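Local coordinates for peptidoglycan D,D-transpeptidase MrdA (Pseudomonas aeruginosa, PDB 7KIS), which probably cross-links the peptide stems of peptidoglycan during cell-wall synthesis and is a target of beta-lactams and related inhibitors, at residues F389-L401 with V439-G451. Numbering follows the deposited sequence.
Sequences FYDLAHKLGIDRL and VWYPGETLILGIG
Ala-393 meets Gly-449 where the axes of helix 389-396 and the weakly bonded helix 443-449 come within 7.5 Å, their N-to-C directions 128° apart; these small residues let the backbones come close, as small residues commonly do where helices pack. Ala-393 CB lies 3.7 Å from Gly-449 CA and also meets Thr-445 O.

Aliphatic packing extends the contact both ways. Leu-446 CD2 rests on His-394 CB at 3.6 Å, the two side chains alongside each other and pointing the same way. Ile-398 CD1 reaches Leu-448 CD1 at 3.5 Å. The Thr-445 methyl CG2 lies against the backbone, 3.7 Å from Ile-398 N, beside the break at Gly-397.

Aromatic contacts mark both ends. Ile-398 lays CG2 over one face of the Trp-440 indole, a CH-pi contact 4.0 Å from the five-membered ring centroid. Trp-440 NE1 donates to Thr-445 OG1, close to the plane of the indole (2.9 Å, N-H...O angle 159°), which probably helps hold the ring in place. Tyr-390 brings its ring edge to Leu-446 O; with CG anti to the carbonyl carbon (chi1 -74°), the ring extends to Ile-450 CD1, 3.6 Å from Tyr-390 CE1.

Tyr-390 and Ile-450 both touch the bound inhibitor, so this end of the interface forms part of the transpeptidase pocket. Helix 330-340 flanks Phe-389 and Ile-450, strand 354-355 packs on Tyr-390 and Leu-446, and helix 429-435 adjoins Ile-398 and Trp-440.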
ATOM      1  N   PHE A 389       3.323  -0.866  24.332  1.00 30.13           N
ATOM      2  CA  PHE A 389       2.343  -0.102  23.575  1.00 37.47           C
ATOM      3  C   PHE A 389       0.955  -0.168  24.196  1.00 35.42           C
ATOM      4  O   PHE A 389       0.138   0.725  23.947  1.00 36.13           O
ATOM      5  CB  PHE A 389       2.319  -0.585  22.124  1.00 28.92           C
ATOM      6  CG  PHE A 389       3.627  -0.389  21.408  1.00 29.19           C
ATOM      7  CD1 PHE A 389       4.604  -1.367  21.443  1.00 27.32           C
ATOM      8  CD2 PHE A 389       3.887   0.785  20.720  1.00 26.88           C
ATOM      9  CE1 PHE A 389       5.813  -1.188  20.796  1.00 26.32           C
ATOM     10  CE2 PHE A 389       5.093   0.970  20.073  1.00 28.29           C
ATOM     11  CZ  PHE A 389       6.057  -0.018  20.110  1.00 30.76           C
ATOM     12  N   TYR A 390       0.668  -1.207  24.985  1.00 31.95           N
ATOM     13  CA  TYR A 390      -0.483  -1.155  25.879  1.00 30.43           C
ATOM     14  C   TYR A 390      -0.372   0.044  26.813  1.00 32.89           C
ATOM     15  O   TYR A 390      -1.323   0.817  26.976  1.00 31.42           O
ATOM     16  CB  TYR A 390      -0.581  -2.447  26.693  1.00 29.85           C
ATOM     17  CG  TYR A 390      -1.071  -3.661  25.935  1.00 35.50           C
ATOM     18  CD1 TYR A 390      -1.924  -3.536  24.846  1.00 38.72           C
ATOM     19  CD2 TYR A 390      -0.685  -4.939  26.322  1.00 31.62           C
ATOM     20  CE1 TYR A 390      -2.373  -4.653  24.160  1.00 36.08           C
ATOM     21  CE2 TYR A 390      -1.127  -6.057  25.644  1.00 27.10           C
ATOM     22  CZ  TYR A 390      -1.970  -5.911  24.565  1.00 31.82           C
ATOM     23  OH  TYR A 390      -2.408  -7.030  23.893  1.00 27.15           O
ATOM     24  N   ASP A 391       0.798   0.207  27.435  1.00 33.14           N
ATOM     25  CA  ASP A 391       1.022   1.315  28.357  1.00 33.67           C
ATOM     26  C   ASP A 391       1.068   2.651  27.621  1.00 38.51           C
ATOM     27  O   ASP A 391       0.568   3.661  28.130  1.00 37.58           O
ATOM     28  CB  ASP A 391       2.317   1.080  29.134  1.00 35.69           C
ATOM     29  CG  ASP A 391       2.640   2.208  30.089  1.00 43.31           C
ATOM     30  OD1 ASP A 391       2.045   2.250  31.186  1.00 54.49           O
ATOM     31  OD2 ASP A 391       3.496   3.048  29.745  1.00 37.69           O
ATOM     32  N   LEU A 392       1.665   2.677  26.428  1.00 37.66           N
ATOM     33  CA  LEU A 392       1.754   3.922  25.671  1.00 30.03           C
ATOM     34  C   LEU A 392       0.373   4.400  25.237  1.00 36.01           C
ATOM     35  O   LEU A 392       0.042   5.582  25.379  1.00 43.97           O
ATOM     36  CB  LEU A 392       2.667   3.737  24.458  1.00 40.09           C
ATOM     37  CG  LEU A 392       3.106   4.989  23.694  1.00 27.89           C
ATOM     38  CD1 LEU A 392       4.526   4.823  23.172  1.00 29.98           C
ATOM     39  CD2 LEU A 392       2.153   5.306  22.549  1.00 23.33           C
ATOM     40  N   ALA A 393      -0.444   3.491  24.697  1.00 36.73           N
ATOM     41  CA  ALA A 393      -1.779   3.870  24.247  1.00 34.27           C
ATOM     42  C   ALA A 393      -2.647   4.340  25.407  1.00 39.50           C
ATOM     43  O   ALA A 393      -3.524   5.192  25.220  1.00 41.50           O
ATOM     44  CB  ALA A 393      -2.447   2.700  23.526  1.00 34.77           C
ATOM     45  N   HIS A 394      -2.425   3.792  26.602  1.00 44.03           N
ATOM     46  CA  HIS A 394      -3.204   4.209  27.763  1.00 43.26           C
ATOM     47  C   HIS A 394      -2.904   5.656  28.131  1.00 42.89           C
ATOM     48  O   HIS A 394      -3.818   6.484  28.232  1.00 46.40           O
ATOM     49  CB  HIS A 394      -2.916   3.281  28.944  1.00 42.11           C
ATOM     50  CG  HIS A 394      -3.838   3.481  30.106  1.00 47.86           C
ATOM     51  ND1 HIS A 394      -5.208   3.381  29.994  1.00 48.84           N
ATOM     52  CD2 HIS A 394      -3.587   3.775  31.404  1.00 54.63           C
ATOM     53  CE1 HIS A 394      -5.761   3.605  31.173  1.00 48.31           C
ATOM     54  NE2 HIS A 394      -4.799   3.847  32.045  1.00 59.92           N
ATOM     55  N   LYS A 395      -1.626   5.983  28.329  1.00 36.31           N
ATOM     56  CA  LYS A 395      -1.239   7.331  28.725  1.00 33.52           C
ATOM     57  C   LYS A 395      -1.465   8.359  27.627  1.00 33.75           C
ATOM     58  O   LYS A 395      -1.395   9.561  27.904  1.00 35.90           O
ATOM     59  CB  LYS A 395       0.231   7.352  29.151  1.00 20.57           C
ATOM     60  CG  LYS A 395       0.539   6.468  30.343  1.00 33.22           C
ATOM     61  CD  LYS A 395       1.856   6.860  30.986  1.00 40.07           C
ATOM     62  CE  LYS A 395       3.032   6.223  30.270  1.00 37.29           C
ATOM     63  NZ  LYS A 395       3.557   5.054  31.024  1.00 40.25           N
ATOM     64  N   LEU A 396      -1.748   7.925  26.403  1.00 31.29           N
ATOM     65  CA  LEU A 396      -1.943   8.832  25.283  1.00 26.04           C
ATOM     66  C   LEU A 396      -3.406   9.173  25.046  1.00 29.81           C
ATOM     67  O   LEU A 396      -3.729  10.326  24.748  1.00 33.70           O
ATOM     68  CB  LEU A 396      -1.354   8.217  24.007  1.00 23.00           C
ATOM     69  CG  LEU A 396      -1.517   8.972  22.685  1.00 34.00           C
ATOM     70  CD1 LEU A 396      -0.699  10.251  22.694  1.00 30.74           C
ATOM     71  CD2 LEU A 396      -1.116   8.095  21.509  1.00 33.81           C
ATOM     72  N   GLY A 397      -4.294   8.199  25.157  1.00 25.40           N
ATOM     73  CA  GLY A 397      -5.694   8.458  24.904  1.00 23.00           C
ATOM     74  C   GLY A 397      -6.024   8.289  23.438  1.00 31.84           C
ATOM     75  O   GLY A 397      -5.222   8.583  22.549  1.00 32.69           O
ATOM     76  N   ILE A 398      -7.249   7.819  23.176  1.00 36.10           N
ATOM     77  CA  ILE A 398      -7.655   7.573  21.790  1.00 29.51           C
ATOM     78  C   ILE A 398      -7.947   8.874  21.058  1.00 29.03           C
ATOM     79  O   ILE A 398      -7.913   8.918  19.828  1.00 33.39           O
ATOM     80  CB  ILE A 398      -8.862   6.609  21.729  1.00 33.11           C
ATOM     81  CG1 ILE A 398      -8.970   6.017  20.329  1.00 40.93           C
ATOM     82  CG2 ILE A 398     -10.145   7.330  22.095  1.00 34.58           C
ATOM     83  CD1 ILE A 398      -7.641   5.597  19.748  1.00 39.38           C
ATOM     84  N   ASP A 399      -8.218   9.944  21.797  1.00 33.97           N
ATOM     85  CA  ASP A 399      -8.453  11.234  21.161  1.00 35.04           C
ATOM     86  C   ASP A 399      -7.209  11.725  20.428  1.00 34.38           C
ATOM     87  O   ASP A 399      -7.295  12.219  19.296  1.00 37.45           O
ATOM     88  CB  ASP A 399      -8.896  12.261  22.205  1.00 43.48           C
ATOM     89  CG  ASP A 399     -10.333  12.068  22.663  1.00 45.34           C
ATOM     90  OD1 ASP A 399     -11.169  11.614  21.851  1.00 43.60           O
ATOM     91  OD2 ASP A 399     -10.634  12.398  23.824  1.00 45.52           O
ATOM     92  N   ARG A 400      -6.047  11.606  21.063  1.00 38.01           N
ATOM     93  CA  ARG A 400      -4.799  12.037  20.458  1.00 37.00           C
ATOM     94  C   ARG A 400      -4.105  10.911  19.701  1.00 39.26           C
ATOM     95  O   ARG A 400      -3.142  11.175  18.971  1.00 45.17           O
ATOM     96  CB  ARG A 400      -3.848  12.582  21.525  1.00 34.82           C
ATOM     97  CG  ARG A 400      -4.405  13.711  22.371  1.00 28.17           C
ATOM     98  CD  ARG A 400      -3.389  14.169  23.413  1.00 30.68           C
ATOM     99  NE  ARG A 400      -2.920  13.070  24.256  1.00 29.10           N
ATOM    100  CZ  ARG A 400      -2.087  13.217  25.281  1.00 27.68           C
ATOM    101  NH1 ARG A 400      -1.626  14.419  25.599  1.00 29.19           N
ATOM    102  NH2 ARG A 400      -1.716  12.163  25.996  1.00 29.90           N
ATOM    103  N   LEU A 401      -4.577   9.668  19.849  1.00 33.75           N
ATOM    104  CA  LEU A 401      -4.054   8.559  19.056  1.00 29.20           C
ATOM    105  C   LEU A 401      -4.679   8.541  17.667  1.00 37.40           C
ATOM    106  O   LEU A 401      -3.965   8.519  16.658  1.00 42.05           O
ATOM    107  CB  LEU A 401      -4.281   7.224  19.777  1.00 30.30           C
ATOM    108  CG  LEU A 401      -3.881   5.945  19.029  1.00 34.41           C
ATOM    109  CD1 LEU A 401      -2.414   6.013  18.637  1.00 34.73           C
ATOM    110  CD2 LEU A 401      -4.144   4.706  19.876  1.00 28.59           C
ATOM    111  N   VAL A 439     -20.414   4.080  24.783  1.00 72.79           N
ATOM    112  CA  VAL A 439     -19.282   4.896  25.202  1.00 63.83           C
ATOM    113  C   VAL A 439     -17.982   4.130  24.984  1.00 61.15           C
ATOM    114  O   VAL A 439     -17.952   2.892  24.973  1.00 58.21           O
ATOM    115  CB  VAL A 439     -19.441   5.335  26.671  1.00 63.81           C
ATOM    116  CG1 VAL A 439     -18.991   4.233  27.624  1.00 64.62           C
ATOM    117  CG2 VAL A 439     -18.678   6.626  26.930  1.00 72.02           C
ATOM    118  N   TRP A 440     -16.897   4.874  24.790  1.00 63.29           N
ATOM    119  CA  TRP A 440     -15.601   4.259  24.544  1.00 58.06           C
ATOM    120  C   TRP A 440     -15.004   3.770  25.856  1.00 57.52           C
ATOM    121  O   TRP A 440     -14.885   4.532  26.820  1.00 61.44           O
ATOM    122  CB  TRP A 440     -14.656   5.251  23.868  1.00 54.33           C
ATOM    123  CG  TRP A 440     -13.383   4.624  23.389  1.00 49.87           C
ATOM    124  CD1 TRP A 440     -12.227   4.471  24.098  1.00 45.77           C
ATOM    125  CD2 TRP A 440     -13.137   4.062  22.094  1.00 49.85           C
ATOM    126  NE1 TRP A 440     -11.277   3.849  23.325  1.00 43.05           N
ATOM    127  CE2 TRP A 440     -11.810   3.587  22.091  1.00 48.31           C
ATOM    128  CE3 TRP A 440     -13.910   3.915  20.938  1.00 42.39           C
ATOM    129  CZ2 TRP A 440     -11.239   2.976  20.974  1.00 40.17           C
ATOM    130  CZ3 TRP A 440     -13.342   3.307  19.832  1.00 44.34           C
ATOM    131  CH2 TRP A 440     -12.020   2.846  19.859  1.00 44.22           C
ATOM    132  N   TYR A 441     -14.630   2.498  25.885  1.00 51.49           N
ATOM    133  CA  TYR A 441     -14.010   1.890  27.053  1.00 55.31           C
ATOM    134  C   TYR A 441     -12.490   1.998  26.960  1.00 56.17           C
ATOM    135  O   TYR A 441     -11.920   1.814  25.880  1.00 49.19           O
ATOM    136  CB  TYR A 441     -14.431   0.430  27.179  1.00 51.70           C
ATOM    137  CG  TYR A 441     -15.934   0.268  27.230  1.00 61.36           C
ATOM    138  CD1 TYR A 441     -16.638  -0.211  26.133  1.00 65.47           C
ATOM    139  CD2 TYR A 441     -16.652   0.618  28.367  1.00 63.19           C
ATOM    140  CE1 TYR A 441     -18.013  -0.352  26.171  1.00 63.53           C
ATOM    141  CE2 TYR A 441     -18.029   0.480  28.415  1.00 60.88           C
ATOM    142  CZ  TYR A 441     -18.703  -0.004  27.314  1.00 64.24           C
ATOM    143  OH  TYR A 441     -20.072  -0.144  27.352  1.00 69.18           O
ATOM    144  N   PRO A 442     -11.823   2.309  28.074  1.00 56.64           N
ATOM    145  CA  PRO A 442     -10.357   2.452  28.039  1.00 55.72           C
ATOM    146  C   PRO A 442      -9.626   1.208  27.567  1.00 50.50           C
ATOM    147  O   PRO A 442      -8.504   1.326  27.059  1.00 45.50           O
ATOM    148  CB  PRO A 442     -10.003   2.788  29.495  1.00 52.36           C
ATOM    149  CG  PRO A 442     -11.261   3.356  30.072  1.00 54.31           C
ATOM    150  CD  PRO A 442     -12.380   2.617  29.402  1.00 54.07           C
ATOM    151  N   GLY A 443     -10.223   0.022  27.703  1.00 54.90           N
ATOM    152  CA  GLY A 443      -9.595  -1.184  27.196  1.00 48.43           C
ATOM    153  C   GLY A 443      -9.536  -1.261  25.686  1.00 51.98           C
ATOM    154  O   GLY A 443      -8.703  -1.996  25.146  1.00 48.65           O
ATOM    155  N   GLU A 444     -10.397  -0.516  24.991  1.00 50.83           N
ATOM    156  CA  GLU A 444     -10.379  -0.503  23.535  1.00 45.96           C
ATOM    157  C   GLU A 444      -9.223   0.310  22.970  1.00 44.69           C
ATOM    158  O   GLU A 444      -8.866   0.124  21.801  1.00 44.30           O
ATOM    159  CB  GLU A 444     -11.702   0.044  22.997  1.00 49.55           C
ATOM    160  CG  GLU A 444     -12.878  -0.897  23.170  1.00 50.10           C
ATOM    161  CD  GLU A 444     -14.178  -0.294  22.678  1.00 54.68           C
ATOM    162  OE1 GLU A 444     -14.448   0.881  23.002  1.00 49.50           O
ATOM    163  OE2 GLU A 444     -14.926  -0.995  21.965  1.00 62.50           O
ATOM    164  N   THR A 445      -8.640   1.212  23.761  1.00 45.74           N
ATOM    165  CA  THR A 445      -7.476   1.960  23.302  1.00 44.33           C
ATOM    166  C   THR A 445      -6.206   1.119  23.341  1.00 41.19           C
ATOM    167  O   THR A 445      -5.317   1.310  22.503  1.00 45.15           O
ATOM    168  CB  THR A 445      -7.292   3.223  24.147  1.00 44.70           C
ATOM    169  OG1 THR A 445      -8.561   3.861  24.339  1.00 47.42           O
ATOM    170  CG2 THR A 445      -6.343   4.197  23.460  1.00 40.71           C
ATOM    171  N   LEU A 446      -6.107   0.182  24.287  1.00 39.63           N
ATOM    172  CA  LEU A 446      -4.888  -0.610  24.416  1.00 45.97           C
ATOM    173  C   LEU A 446      -4.714  -1.566  23.242  1.00 43.75           C
ATOM    174  O   LEU A 446      -3.591  -1.771  22.766  1.00 38.42           O
ATOM    175  CB  LEU A 446      -4.903  -1.381  25.737  1.00 43.32           C
ATOM    176  CG  LEU A 446      -5.439  -0.632  26.958  1.00 36.85           C
ATOM    177  CD1 LEU A 446      -5.408  -1.526  28.186  1.00 39.01           C
ATOM    178  CD2 LEU A 446      -4.645   0.639  27.202  1.00 34.95           C
ATOM    179  N   ILE A 447      -5.808  -2.163  22.764  1.00 42.19           N
ATOM    180  CA  ILE A 447      -5.714  -3.038  21.601  1.00 43.48           C
ATOM    181  C   ILE A 447      -5.316  -2.243  20.363  1.00 40.57           C
ATOM    182  O   ILE A 447      -4.707  -2.789  19.435  1.00 38.98           O
ATOM    183  CB  ILE A 447      -7.034  -3.805  21.390  1.00 49.94           C
ATOM    184  CG1 ILE A 447      -8.167  -2.847  21.017  1.00 47.88           C
ATOM    185  CG2 ILE A 447      -7.386  -4.604  22.637  1.00 42.34           C
ATOM    186  CD1 ILE A 447      -9.548  -3.460  21.113  1.00 46.06           C
ATOM    187  N   LEU A 448      -5.649  -0.950  20.325  1.00 45.00           N
ATOM    188  CA  LEU A 448      -5.240  -0.112  19.205  1.00 41.14           C
ATOM    189  C   LEU A 448      -3.754   0.213  19.261  1.00 37.10           C
ATOM    190  O   LEU A 448      -3.127   0.422  18.216  1.00 35.26           O
ATOM    191  CB  LEU A 448      -6.067   1.172  19.183  1.00 39.38           C
ATOM    192  CG  LEU A 448      -7.371   1.093  18.391  1.00 33.41           C
ATOM    193  CD1 LEU A 448      -8.210   2.332  18.625  1.00 46.18           C
ATOM    194  CD2 LEU A 448      -7.081   0.915  16.913  1.00 40.55           C
ATOM    195  N   GLY A 449      -3.176   0.265  20.464  1.00 33.31           N
ATOM    196  CA  GLY A 449      -1.755   0.531  20.593  1.00 36.50           C
ATOM    197  C   GLY A 449      -0.881  -0.503  19.914  1.00 39.26           C
ATOM    198  O   GLY A 449       0.273  -0.208  19.585  1.00 40.74           O
ATOM    199  N   ILE A 450      -1.403  -1.705  19.695  1.00 35.24           N
ATOM    200  CA  ILE A 450      -0.691  -2.746  18.971  1.00 37.45           C
ATOM    201  C   ILE A 450      -1.385  -3.065  17.646  1.00 34.65           C
ATOM    202  O   ILE A 450      -1.138  -4.114  17.053  1.00 36.52           O
ATOM    203  CB  ILE A 450      -0.510  -4.006  19.834  1.00 40.05           C
ATOM    204  CG1 ILE A 450      -1.861  -4.618  20.197  1.00 39.15           C
ATOM    205  CG2 ILE A 450       0.282  -3.680  21.093  1.00 33.46           C
ATOM    206  CD1 ILE A 450      -1.743  -5.973  20.855  1.00 38.68           C
ATOM    207  N   GLY A 451      -2.259  -2.175  17.181  1.00 42.34           N
ATOM    208  CA  GLY A 451      -2.861  -2.303  15.868  1.00 41.06           C
ATOM    209  C   GLY A 451      -3.974  -3.320  15.747  1.00 41.21           C
ATOM    210  O   GLY A 451      -3.996  -4.105  14.795  1.00 44.17           O
TER